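Local atomic coordinates of Rab3 interacting molecule variant 2 (Drosophila melanogaster, PDB entry 4TS6), a protein that probably acts as a presynaptic active-zone scaffold that supports neurotransmitter release, represented here by its C2A domain. Residues A[7-19]-A[26-38]. Sequence-based numbering, arbitrary orientation.
Sequences PIEGRLQLKLGYD and IVTLVCATGLSLR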
ATOM      1  N   PRO A   7      -5.727   4.901  17.766  1.00 81.43           N
ATOM      2  CA  PRO A   7      -6.551   5.803  16.949  1.00 79.95           C
ATOM      3  C   PRO A   7      -5.921   6.080  15.575  1.00 71.97           C
ATOM      4  O   PRO A   7      -5.116   7.003  15.432  1.00 66.83           O
ATOM      5  CB  PRO A   7      -6.618   7.081  17.798  1.00 79.72           C
ATOM      6  CG  PRO A   7      -5.389   7.039  18.652  1.00 79.80           C
ATOM      7  CD  PRO A   7      -5.111   5.585  18.918  1.00 81.76           C
ATOM      8  N   ILE A   8      -6.290   5.282  14.577  1.00 66.48           N
ATOM      9  CA  ILE A   8      -5.747   5.442  13.225  1.00 61.38           C
ATOM     10  C   ILE A   8      -6.480   6.536  12.432  1.00 56.09           C
ATOM     11  O   ILE A   8      -7.713   6.596  12.431  1.00 58.15           O
ATOM     12  CB  ILE A   8      -5.751   4.102  12.437  1.00 43.96           C
ATOM     13  CG1 ILE A   8      -4.593   3.199  12.886  1.00 58.25           C
ATOM     14  CG2 ILE A   8      -5.598   4.343  10.940  1.00 37.34           C
ATOM     15  CD1 ILE A   8      -4.899   2.311  14.065  1.00 64.90           C
ATOM     16  N   GLU A   9      -5.707   7.405  11.776  1.00 48.72           N
ATOM     17  CA  GLU A   9      -6.254   8.478  10.942  1.00 50.84           C
ATOM     18  C   GLU A   9      -5.419   8.695   9.678  1.00 46.25           C
ATOM     19  O   GLU A   9      -4.231   8.358   9.639  1.00 40.07           O
ATOM     20  CB  GLU A   9      -6.362   9.779  11.733  1.00 56.74           C
ATOM     21  CG  GLU A   9      -5.204  10.035  12.677  1.00 62.99           C
ATOM     22  CD  GLU A   9      -5.295  11.394  13.344  1.00 71.58           C
ATOM     23  OE1 GLU A   9      -5.390  11.447  14.589  1.00 69.91           O
ATOM     24  OE2 GLU A   9      -5.263  12.411  12.619  1.00 78.50           O
ATOM     25  N   GLY A  10      -6.043   9.256   8.646  1.00 36.20           N
ATOM     26  CA  GLY A  10      -5.369   9.429   7.370  1.00 36.48           C
ATOM     27  C   GLY A  10      -5.898   8.493   6.299  1.00 37.18           C
ATOM     28  O   GLY A  10      -6.645   7.550   6.583  1.00 35.59           O
ATOM     29  N   ARG A  11      -5.498   8.738   5.056  1.00 27.79           N
ATOM     30  CA  ARG A  11      -5.988   7.945   3.938  1.00 26.44           C
ATOM     31  C   ARG A  11      -4.915   7.823   2.867  1.00 35.02           C
ATOM     32  O   ARG A  11      -3.959   8.612   2.827  1.00 28.20           O
ATOM     33  CB  ARG A  11      -7.270   8.568   3.366  1.00 29.11           C
ATOM     34  CG  ARG A  11      -7.165  10.046   3.195  1.00 35.47           C
ATOM     35  CD  ARG A  11      -8.474  10.677   2.722  1.00 39.30           C
ATOM     36  NE  ARG A  11      -8.296  12.109   2.481  1.00 35.99           N
ATOM     37  CZ  ARG A  11      -8.136  13.016   3.443  1.00 39.32           C
ATOM     38  NH1 ARG A  11      -8.128  12.644   4.718  1.00 46.20           N
ATOM     39  NH2 ARG A  11      -7.971  14.295   3.131  1.00 41.42           N
ATOM     40  N   LEU A  12      -5.077   6.827   2.005  1.00 28.76           N
ATOM     41  CA  LEU A  12      -4.058   6.453   1.047  1.00 27.18           C
ATOM     42  C   LEU A  12      -4.673   6.525  -0.343  1.00 26.87           C
ATOM     43  O   LEU A  12      -5.842   6.184  -0.512  1.00 32.02           O
ATOM     44  CB  LEU A  12      -3.621   5.021   1.335  1.00 24.57           C
ATOM     45  CG  LEU A  12      -2.681   4.346   0.347  1.00 34.66           C
ATOM     46  CD1 LEU A  12      -1.295   4.946   0.465  1.00 34.32           C
ATOM     47  CD2 LEU A  12      -2.637   2.855   0.621  1.00 42.59           C
ATOM     48  N   GLN A  13      -3.902   6.969  -1.333  1.00 28.72           N
ATOM     49  CA  GLN A  13      -4.400   7.037  -2.715  1.00 26.82           C
ATOM     50  C   GLN A  13      -3.716   5.953  -3.529  1.00 31.07           C
ATOM     51  O   GLN A  13      -2.491   5.939  -3.633  1.00 27.59           O
ATOM     52  CB  GLN A  13      -4.110   8.405  -3.334  1.00 32.96           C
ATOM     53  CG  GLN A  13      -4.638   8.560  -4.772  1.00 34.92           C
ATOM     54  CD  GLN A  13      -4.438   9.957  -5.313  1.00 39.42           C
ATOM     55  OE1 GLN A  13      -3.380  10.558  -5.140  1.00 38.68           O
ATOM     56  NE2 GLN A  13      -5.460  10.488  -5.956  1.00 37.07           N
ATOM     57  N   LEU A  14      -4.502   5.036  -4.086  1.00 26.98           N
ATOM     58  CA  LEU A  14      -3.970   3.856  -4.775  1.00 29.69           C
ATOM     59  C   LEU A  14      -4.584   3.758  -6.157  1.00 31.46           C
ATOM     60  O   LEU A  14      -5.738   4.121  -6.326  1.00 34.58           O
ATOM     61  CB  LEU A  14      -4.395   2.580  -4.047  1.00 32.42           C
ATOM     62  CG  LEU A  14      -3.839   2.155  -2.703  1.00 42.08           C
ATOM     63  CD1 LEU A  14      -4.551   0.903  -2.234  1.00 36.80           C
ATOM     64  CD2 LEU A  14      -2.362   1.891  -2.829  1.00 40.82           C
ATOM     65  N   LYS A  15      -3.826   3.242  -7.129  1.00 26.83           N
ATOM     66  CA  LYS A  15      -4.383   2.861  -8.430  1.00 33.27           C
ATOM     67  C   LYS A  15      -4.149   1.371  -8.604  1.00 36.74           C
ATOM     68  O   LYS A  15      -3.047   0.886  -8.372  1.00 31.09           O
ATOM     69  CB  LYS A  15      -3.705   3.613  -9.578  1.00 32.53           C
ATOM     70  CG  LYS A  15      -3.826   5.119  -9.492  1.00 43.73           C
ATOM     71  CD  LYS A  15      -2.866   5.815 -10.449  1.00 51.58           C
ATOM     72  CE  LYS A  15      -3.237   5.585 -11.901  1.00 66.04           C
ATOM     73  NZ  LYS A  15      -2.196   6.083 -12.850  1.00 71.01           N
ATOM     74  N   LEU A  16      -5.189   0.642  -8.992  1.00 26.82           N
ATOM     75  CA  LEU A  16      -5.059  -0.790  -9.237  1.00 27.14           C
ATOM     76  C   LEU A  16      -5.501  -1.089 -10.652  1.00 34.13           C
ATOM     77  O   LEU A  16      -6.614  -0.734 -11.034  1.00 35.73           O
ATOM     78  CB  LEU A  16      -5.929  -1.591  -8.263  1.00 32.06           C
ATOM     79  CG  LEU A  16      -5.619  -1.481  -6.772  1.00 35.07           C
ATOM     80  CD1 LEU A  16      -6.431  -2.510  -6.021  1.00 38.81           C
ATOM     81  CD2 LEU A  16      -4.135  -1.678  -6.515  1.00 34.13           C
ATOM     82  N   GLY A  17      -4.624  -1.717 -11.437  1.00 30.57           N
ATOM     83  CA  GLY A  17      -4.962  -2.118 -12.794  1.00 25.09           C
ATOM     84  C   GLY A  17      -4.682  -3.592 -12.986  1.00 31.04           C
ATOM     85  O   GLY A  17      -3.847  -4.168 -12.286  1.00 30.98           O
ATOM     86  N   TYR A  18      -5.390  -4.226 -13.910  1.00 32.57           N
ATOM     87  CA  TYR A  18      -5.027  -5.582 -14.287  1.00 31.95           C
ATOM     88  C   TYR A  18      -4.882  -5.664 -15.791  1.00 33.21           C
ATOM     89  O   TYR A  18      -5.796  -5.297 -16.517  1.00 33.23           O
ATOM     90  CB  TYR A  18      -6.054  -6.621 -13.805  1.00 31.43           C
ATOM     91  CG  TYR A  18      -5.704  -7.986 -14.348  1.00 32.02           C
ATOM     92  CD1 TYR A  18      -4.677  -8.735 -13.787  1.00 26.65           C
ATOM     93  CD2 TYR A  18      -6.364  -8.506 -15.449  1.00 34.33           C
ATOM     94  CE1 TYR A  18      -4.329  -9.970 -14.303  1.00 32.28           C
ATOM     95  CE2 TYR A  18      -6.022  -9.734 -15.969  1.00 31.24           C
ATOM     96  CZ  TYR A  18      -5.002 -10.459 -15.395  1.00 27.58           C
ATOM     97  OH  TYR A  18      -4.660 -11.689 -15.918  1.00 29.36           O
ATOM     98  N   ASP A  19      -3.736  -6.147 -16.263  1.00 34.87           N
ATOM     99  CA  ASP A  19      -3.511  -6.274 -17.700  1.00 35.21           C
ATOM    100  C   ASP A  19      -3.524  -7.736 -18.156  1.00 31.93           C
ATOM    101  O   ASP A  19      -2.578  -8.486 -17.894  1.00 29.28           O
ATOM    102  CB  ASP A  19      -2.183  -5.606 -18.075  1.00 39.23           C
ATOM    103  CG  ASP A  19      -1.877  -5.694 -19.558  1.00 42.95           C
ATOM    104  OD1 ASP A  19      -2.765  -6.086 -20.348  1.00 47.48           O
ATOM    105  OD2 ASP A  19      -0.735  -5.361 -19.936  1.00 50.93           O
ATOM    106  N   ILE A  26      -1.282  -4.591 -11.516  1.00 23.73           N
ATOM    107  CA  ILE A  26      -0.427  -3.404 -11.390  1.00 28.29           C
ATOM    108  C   ILE A  26      -0.938  -2.511 -10.253  1.00 31.02           C
ATOM    109  O   ILE A  26      -2.114  -2.136 -10.222  1.00 35.99           O
ATOM    110  CB  ILE A  26      -0.360  -2.617 -12.712  1.00 29.88           C
ATOM    111  CG1 ILE A  26       0.158  -3.525 -13.840  1.00 34.45           C
ATOM    112  CG2 ILE A  26       0.532  -1.396 -12.563  1.00 28.70           C
ATOM    113  CD1 ILE A  26      -0.163  -3.013 -15.231  1.00 43.07           C
ATOM    114  N   VAL A  27      -0.047  -2.196  -9.314  1.00 28.19           N
ATOM    115  CA  VAL A  27      -0.411  -1.485  -8.092  1.00 25.28           C
ATOM    116  C   VAL A  27       0.423  -0.222  -7.984  1.00 25.85           C
ATOM    117  O   VAL A  27       1.655  -0.294  -7.955  1.00 22.86           O
ATOM    118  CB  VAL A  27      -0.140  -2.366  -6.844  1.00 25.76           C
ATOM    119  CG1 VAL A  27      -0.552  -1.640  -5.561  1.00 28.55           C
ATOM    120  CG2 VAL A  27      -0.892  -3.673  -6.956  1.00 28.29           C
ATOM    121  N   THR A  28      -0.232   0.936  -7.933  1.00 22.93           N
ATOM    122  CA  THR A  28       0.498   2.199  -7.758  1.00 23.54           C
ATOM    123  C   THR A  28       0.089   2.874  -6.454  1.00 22.50           C
ATOM    124  O   THR A  28      -1.089   3.174  -6.245  1.00 26.55           O
ATOM    125  CB  THR A  28       0.316   3.168  -8.956  1.00 33.42           C
ATOM    126  OG1 THR A  28       0.723   2.516 -10.169  1.00 28.70           O
ATOM    127  CG2 THR A  28       1.161   4.431  -8.757  1.00 30.73           C
ATOM    128  N   LEU A  29       1.067   3.090  -5.573  1.00 22.84           N
ATOM    129  CA  LEU A  29       0.841   3.881  -4.373  1.00 22.16           C
ATOM    130  C   LEU A  29       1.225   5.315  -4.680  1.00 23.57           C
ATOM    131  O   LEU A  29       2.406   5.643  -4.797  1.00 26.99           O
ATOM    132  CB  LEU A  29       1.688   3.372  -3.217  1.00 26.72           C
ATOM    133  CG  LEU A  29       1.129   2.171  -2.467  1.00 35.60           C
ATOM    134  CD1 LEU A  29       1.022   0.944  -3.345  1.00 41.66           C
ATOM    135  CD2 LEU A  29       2.038   1.885  -1.327  1.00 38.76           C
ATOM    136  N   VAL A  30       0.230   6.174  -4.816  1.00 27.01           N
ATOM    137  CA  VAL A  30       0.492   7.545  -5.226  1.00 31.07           C
ATOM    138  C   VAL A  30       1.016   8.336  -4.046  1.00 30.14           C
ATOM    139  O   VAL A  30       2.147   8.832  -4.068  1.00 36.97           O
ATOM    140  CB  VAL A  30      -0.770   8.198  -5.778  1.00 29.94           C
ATOM    141  CG1 VAL A  30      -0.483   9.610  -6.256  1.00 32.57           C
ATOM    142  CG2 VAL A  30      -1.322   7.349  -6.912  1.00 37.57           C
ATOM    143  N   CYS A  31       0.193   8.430  -3.005  1.00 26.66           N
ATOM    144  CA  CYS A  31       0.530   9.233  -1.837  1.00 26.38           C
ATOM    145  C   CYS A  31      -0.391   8.855  -0.701  1.00 29.87           C
ATOM    146  O   CYS A  31      -1.298   8.034  -0.871  1.00 34.74           O
ATOM    147  CB  CYS A  31       0.345  10.719  -2.149  1.00 30.87           C
ATOM    148  SG  CYS A  31      -1.388  11.227  -2.280  1.00 40.28           S
ATOM    149  N   ALA A  32      -0.154   9.464   0.457  1.00 26.03           N
ATOM    150  CA  ALA A  32      -1.045   9.340   1.599  1.00 27.41           C
ATOM    151  C   ALA A  32      -1.187  10.731   2.154  1.00 33.08           C
ATOM    152  O   ALA A  32      -0.313  11.562   1.943  1.00 36.61           O
ATOM    153  CB  ALA A  32      -0.452   8.409   2.652  1.00 26.24           C
ATOM    154  N   THR A  33      -2.276  10.990   2.868  1.00 33.94           N
ATOM    155  CA  THR A  33      -2.526  12.326   3.383  1.00 36.01           C
ATOM    156  C   THR A  33      -3.194  12.239   4.752  1.00 32.15           C
ATOM    157  O   THR A  33      -3.834  11.236   5.059  1.00 36.55           O
ATOM    158  CB  THR A  33      -3.418  13.134   2.397  1.00 45.74           C
ATOM    159  OG1 THR A  33      -3.369  14.525   2.722  1.00 54.03           O
ATOM    160  CG2 THR A  33      -4.858  12.674   2.457  1.00 38.57           C
ATOM    161  N   GLY A  34      -3.042  13.274   5.571  1.00 31.70           N
ATOM    162  CA  GLY A  34      -3.767  13.361   6.828  1.00 32.79           C
ATOM    163  C   GLY A  34      -3.259  12.451   7.935  1.00 31.79           C
ATOM    164  O   GLY A  34      -3.967  12.187   8.908  1.00 39.53           O
ATOM    165  N   LEU A  35      -2.030  11.967   7.803  1.00 31.39           N
ATOM    166  CA  LEU A  35      -1.457  11.139   8.858  1.00 30.76           C
ATOM    167  C   LEU A  35      -1.262  11.957  10.129  1.00 34.68           C
ATOM    168  O   LEU A  35      -1.050  13.168  10.077  1.00 40.53           O
ATOM    169  CB  LEU A  35      -0.125  10.549   8.411  1.00 32.19           C
ATOM    170  CG  LEU A  35      -0.147   9.841   7.058  1.00 37.92           C
ATOM    171  CD1 LEU A  35       1.214   9.263   6.773  1.00 32.08           C
ATOM    172  CD2 LEU A  35      -1.227   8.765   6.998  1.00 31.76           C
ATOM    173  N   SER A  36      -1.336  11.295  11.274  1.00 36.97           N
ATOM    174  CA  SER A  36      -1.113  11.964  12.544  1.00 41.55           C
ATOM    175  C   SER A  36       0.369  12.263  12.720  1.00 36.82           C
ATOM    176  O   SER A  36       1.223  11.643  12.073  1.00 37.08           O
ATOM    177  CB  SER A  36      -1.544  11.042  13.675  1.00 49.37           C
ATOM    178  OG  SER A  36      -0.872   9.797  13.554  1.00 49.76           O
ATOM    179  N   LEU A  37       0.668  13.208  13.602  1.00 36.23           N
ATOM    180  CA  LEU A  37       2.032  13.381  14.092  1.00 46.11           C
ATOM    181  C   LEU A  37       2.313  12.294  15.127  1.00 43.64           C
ATOM    182  O   LEU A  37       1.398  11.606  15.588  1.00 48.78           O
ATOM    183  CB  LEU A  37       2.191  14.751  14.744  1.00 45.18           C
ATOM    184  CG  LEU A  37       1.832  15.984  13.917  1.00 50.17           C
ATOM    185  CD1 LEU A  37       1.755  17.227  14.805  1.00 50.32           C
ATOM    186  CD2 LEU A  37       2.847  16.183  12.808  1.00 48.45           C
ATOM    187  N   ARG A  38       3.577  12.127  15.493  1.00 41.70           N
ATOM    188  CA  ARG A  38       3.904  11.271  16.622  1.00 46.68           C
ATOM    189  C   ARG A  38       3.511  11.999  17.908  1.00 49.61           C
ATOM    190  O   ARG A  38       3.272  13.206  17.888  1.00 52.64           O
ATOM    191  CB  ARG A  38       5.395  10.952  16.631  1.00 41.74           C
ATOM    192  CG  ARG A  38       5.884  10.223  15.392  1.00 34.47           C
ATOM    193  CD  ARG A  38       7.378   9.946  15.514  1.00 44.70           C
ATOM    194  NE  ARG A  38       7.888   9.185  14.379  1.00 52.87           N
ATOM    195  CZ  ARG A  38       9.178   9.079  14.074  1.00 54.95           C
ATOM    196  NH1 ARG A  38       9.553   8.360  13.023  1.00 38.59           N
ATOM    197  NH2 ARG A  38      10.094   9.693  14.814  1.00 54.49           N
TER
HETATM  198  O   HOH W   1      -2.030   8.556  10.987  1.00 46.15           O
HETATM  199  O   HOH W   2      -1.589   1.115 -11.112  1.00 53.04           O
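Glu9 lays its carboxylate against Ser36 CB, while a water bound to Ser36 N donates to Glu9 O at 2.6 Å. Gly10 CA sits 3.3 Å from Thr33 O; a CB there would hit Leu35 CD2, and the backbone angles themselves call for glycine. Arg11 and Thr33 start the antiparallel ladder with two backbone bonds. Arg11 CG stands between the backbone N and the carbonyl carbon (chi1 45°), setting the guanidinium face under Thr33 CG2, 3.4 Å from Arg11 CZ. Leu12 CD1 reaches Cys31 O. At Gln13 the partner strand bulges: Gln13 N binds Cys31 O (2.9 Å), whereas Gln13 O accepts from Val30 N (3.0 Å). Gln13 extends across Val30, its OE1 3.5 Å from Cys31 SG, and touches Trp128 of strand 123-130; an alanine here would probably lose the cover over Val30 and the contacts with the sulfur and Trp128. Leu14 CD2 lies 3.5 Å from Leu29 CG. Lys15 pairs with Thr28, whose OG1 also binds Thr78. Leu16 CD2 rests against both Val27 methyls, and Gly17 pairs with Ile26. Backbone bonds thus tie this C2 hairpin; Leu12, Leu16, Val27 and Ala32 meet strand 93-100 inside the sandwich, while polar chains share the other face with Ile26 and Cys31.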